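PDB 3FBQ: conserved domain protein from Bacillus anthracis, which is of unknown function but contains regions assigned to two uncharacterised domain families of the immunoglobulin-like E-set clan. Local coordinates for residues T238-P244 against D284-L290. Sequence-based numbering, arbitrary orientation.
Sequences TKLIVTP and DDIVIDL
Leu240 and Ile288 face each other as a hydrogen-bonded antiparallel pair, as do Val242 and Ile286, so four backbone bonds hold residues 238-244 to 284-290. Leu240 N reaches Ile288 O at 2.9 Å, and the return bond from Ile288 N to Leu240 O is nearly straight, 173° at the hydrogen. Val242 and Ile286 exchange the same pair of bonds, Val242 N to Ile286 O at 2.7 Å. Where the strand 286-289 runs out, Leu290 N gives Thr238 O a weak bond. The strand axes approach to 4.7 Å at 159° between directions, consistent with a regular antiparallel pair.

Apolar contacts differ on the two faces. On the buried face, Leu240, Val242, Ile286 and Ile288 gather; Val242 CG1 lies anti to the backbone N (chi1 177°), which turns CG2 beside that nitrogen, where it meets Ile288 CD1 at 3.9 Å on a diagonal. Leu290 lies across Leu240 at about a right angle, its CD2 3.8 Å from Leu240 CD1. Met166 of strand 162-171 packs on Ile286 and Ile288 here. The more open face has Ile241 alongside Val287, Ile241 CG1 to Val287 CG2 4.0 Å. The aliphatic part of Lys239 brings its CD to Val287 CG1.

No salt bridge joins Lys239 and Asp289: Lys239 NZ stays 6.6 Å from Asp289 OD1. At the other end the Pro244 ring packs against the side chain of Asp284, Pro244 CG to Asp284 CG 3.9 Å.

Strand 281-289 thus pairs along the flank of 239-247, which bonds to 196-203 on its other side. It is the outermost strand of this chain's antiparallel sheet, with Ile288 on Ile153 and Met166 from strands 149-157 and 162-171, consistent with the beta-sandwich folding of E-set domains.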
loop_
_atom_site.group_PDB
_atom_site.type_symbol
_atom_site.label_atom_id
_atom_site.label_comp_id
_atom_site.label_asym_id
_atom_site.label_seq_id
_atom_site.Cartn_x
_atom_site.Cartn_y
_atom_site.Cartn_z
ATOM N N THR A 238 -13.547 -26.477 -34.704
ATOM C CA THR A 238 -14.408 -25.645 -35.555
ATOM C C THR A 238 -15.345 -24.755 -34.727
ATOM O O THR A 238 -15.705 -23.651 -35.144
ATOM C CB THR A 238 -15.335 -26.558 -36.383
ATOM O OG1 THR A 238 -14.536 -27.370 -37.252
ATOM C CG2 THR A 238 -16.340 -25.735 -37.187
ATOM N N LYS A 239 -15.760 -25.254 -33.564
ATOM C CA LYS A 239 -16.807 -24.614 -32.814
ATOM C C LYS A 239 -16.512 -24.792 -31.330
ATOM O O LYS A 239 -16.012 -25.863 -30.930
ATOM C CB LYS A 239 -18.156 -25.273 -33.150
ATOM C CG LYS A 239 -18.776 -24.855 -34.494
ATOM C CD LYS A 239 -20.154 -25.469 -34.651
ATOM C CE LYS A 239 -20.047 -26.998 -34.463
ATOM N NZ LYS A 239 -21.230 -27.680 -33.755
ATOM N N LEU A 240 -16.835 -23.760 -30.536
ATOM C CA LEU A 240 -16.797 -23.844 -29.067
ATOM C C LEU A 240 -18.196 -24.032 -28.518
ATOM O O LEU A 240 -19.145 -23.339 -28.936
ATOM C CB LEU A 240 -16.182 -22.589 -28.421
ATOM C CG LEU A 240 -14.686 -22.414 -28.701
ATOM C CD1 LEU A 240 -14.147 -21.012 -28.401
ATOM C CD2 LEU A 240 -13.867 -23.477 -27.967
ATOM N N ILE A 241 -18.326 -24.958 -27.570
ATOM C CA ILE A 241 -19.596 -25.169 -26.886
ATOM C C ILE A 241 -19.421 -24.666 -25.461
ATOM O O ILE A 241 -18.573 -25.172 -24.683
ATOM C CB ILE A 241 -20.115 -26.664 -26.978
ATOM C CG1 ILE A 241 -20.280 -27.106 -28.437
ATOM C CG2 ILE A 241 -21.472 -26.803 -26.287
ATOM C CD1 ILE A 241 -19.065 -27.831 -29.017
ATOM N N VAL A 242 -20.188 -23.633 -25.156
ATOM C CA VAL A 242 -20.013 -22.888 -23.922
ATOM C C VAL A 242 -21.191 -23.135 -23.002
ATOM O O VAL A 242 -22.348 -22.845 -23.360
ATOM C CB VAL A 242 -19.935 -21.348 -24.190
ATOM C CG1 VAL A 242 -19.820 -20.568 -22.853
ATOM C CG2 VAL A 242 -18.764 -20.978 -25.104
ATOM N N THR A 243 -20.928 -23.620 -21.798
ATOM C CA THR A 243 -22.046 -23.725 -20.866
ATOM C C THR A 243 -21.912 -22.703 -19.697
ATOM O O THR A 243 -20.908 -22.720 -18.943
ATOM C CB THR A 243 -22.328 -25.191 -20.400
ATOM O OG1 THR A 243 -21.894 -25.373 -19.051
ATOM C CG2 THR A 243 -21.655 -26.266 -21.297
ATOM N N PRO A 244 -22.913 -21.785 -19.582
ATOM C CA PRO A 244 -23.018 -20.820 -18.477
ATOM C C PRO A 244 -23.548 -21.475 -17.208
ATOM O O PRO A 244 -24.713 -21.871 -17.158
ATOM C CB PRO A 244 -24.039 -19.785 -18.997
ATOM C CG PRO A 244 -24.344 -20.152 -20.428
ATOM C CD PRO A 244 -23.996 -21.591 -20.569
ATOM N N ASP A 284 -27.267 -23.433 -18.823
ATOM C CA ASP A 284 -27.852 -23.067 -20.167
ATOM C C ASP A 284 -27.154 -23.701 -21.436
ATOM O O ASP A 284 -26.975 -24.902 -21.429
ATOM C CB ASP A 284 -28.043 -21.559 -20.337
ATOM C CG ASP A 284 -27.932 -20.775 -19.034
ATOM O OD1 ASP A 284 -28.255 -19.579 -19.031
ATOM O OD2 ASP A 284 -27.502 -21.300 -18.020
ATOM N N ASP A 285 -26.759 -22.960 -22.500
ATOM C CA ASP A 285 -25.780 -23.524 -23.514
ATOM C C ASP A 285 -25.507 -22.987 -24.958
ATOM O O ASP A 285 -26.317 -23.151 -25.829
ATOM C CB ASP A 285 -25.927 -25.027 -23.612
ATOM C CG ASP A 285 -24.607 -25.730 -23.650
ATOM O OD1 ASP A 285 -23.980 -25.850 -22.608
ATOM O OD2 ASP A 285 -24.192 -26.197 -24.702
ATOM N N ILE A 286 -24.319 -22.434 -25.210
ATOM C CA ILE A 286 -24.004 -21.672 -26.446
ATOM C C ILE A 286 -22.931 -22.149 -27.440
ATOM O O ILE A 286 -21.880 -22.605 -27.037
ATOM C CB ILE A 286 -23.527 -20.285 -26.096
ATOM C CG1 ILE A 286 -24.366 -19.703 -24.997
ATOM C CG2 ILE A 286 -23.626 -19.397 -27.262
ATOM C CD1 ILE A 286 -24.246 -18.246 -24.923
ATOM N N VAL A 287 -23.197 -21.961 -28.741
ATOM C CA VAL A 287 -22.325 -22.385 -29.841
ATOM C C VAL A 287 -21.692 -21.262 -30.648
ATOM O O VAL A 287 -22.362 -20.446 -31.270
ATOM C CB VAL A 287 -23.001 -23.419 -30.724
ATOM C CG1 VAL A 287 -22.229 -23.619 -32.023
ATOM C CG2 VAL A 287 -23.123 -24.698 -29.920
ATOM N N ILE A 288 -20.373 -21.230 -30.584
ATOM C CA ILE A 288 -19.589 -20.210 -31.198
ATOM C C ILE A 288 -18.808 -20.809 -32.365
ATOM O O ILE A 288 -18.046 -21.775 -32.188
ATOM C CB ILE A 288 -18.638 -19.658 -30.151
ATOM C CG1 ILE A 288 -19.438 -18.824 -29.139
ATOM C CG2 ILE A 288 -17.555 -18.837 -30.789
ATOM C CD1 ILE A 288 -18.628 -18.287 -27.941
ATOM N N ASP A 289 -19.015 -20.249 -33.554
ATOM C CA ASP A 289 -18.208 -20.570 -34.715
ATOM C C ASP A 289 -16.815 -19.968 -34.589
ATOM O O ASP A 289 -16.654 -18.745 -34.689
ATOM C CB ASP A 289 -18.818 -19.934 -35.957
ATOM C CG ASP A 289 -19.941 -20.773 -36.586
ATOM O OD1 ASP A 289 -20.724 -21.435 -35.841
ATOM O OD2 ASP A 289 -20.024 -20.753 -37.849
ATOM N N LEU A 290 -15.793 -20.787 -34.373
ATOM C CA LEU A 290 -14.477 -20.353 -34.780
ATOM C C LEU A 290 -14.676 -20.205 -36.299
ATOM O O LEU A 290 -15.126 -21.163 -37.013
ATOM C CB LEU A 290 -13.435 -21.409 -34.430
ATOM C CG LEU A 290 -13.404 -21.953 -32.985
ATOM C CD1 LEU A 290 -12.383 -23.053 -32.745
ATOM C CD2 LEU A 290 -13.107 -20.830 -32.042
#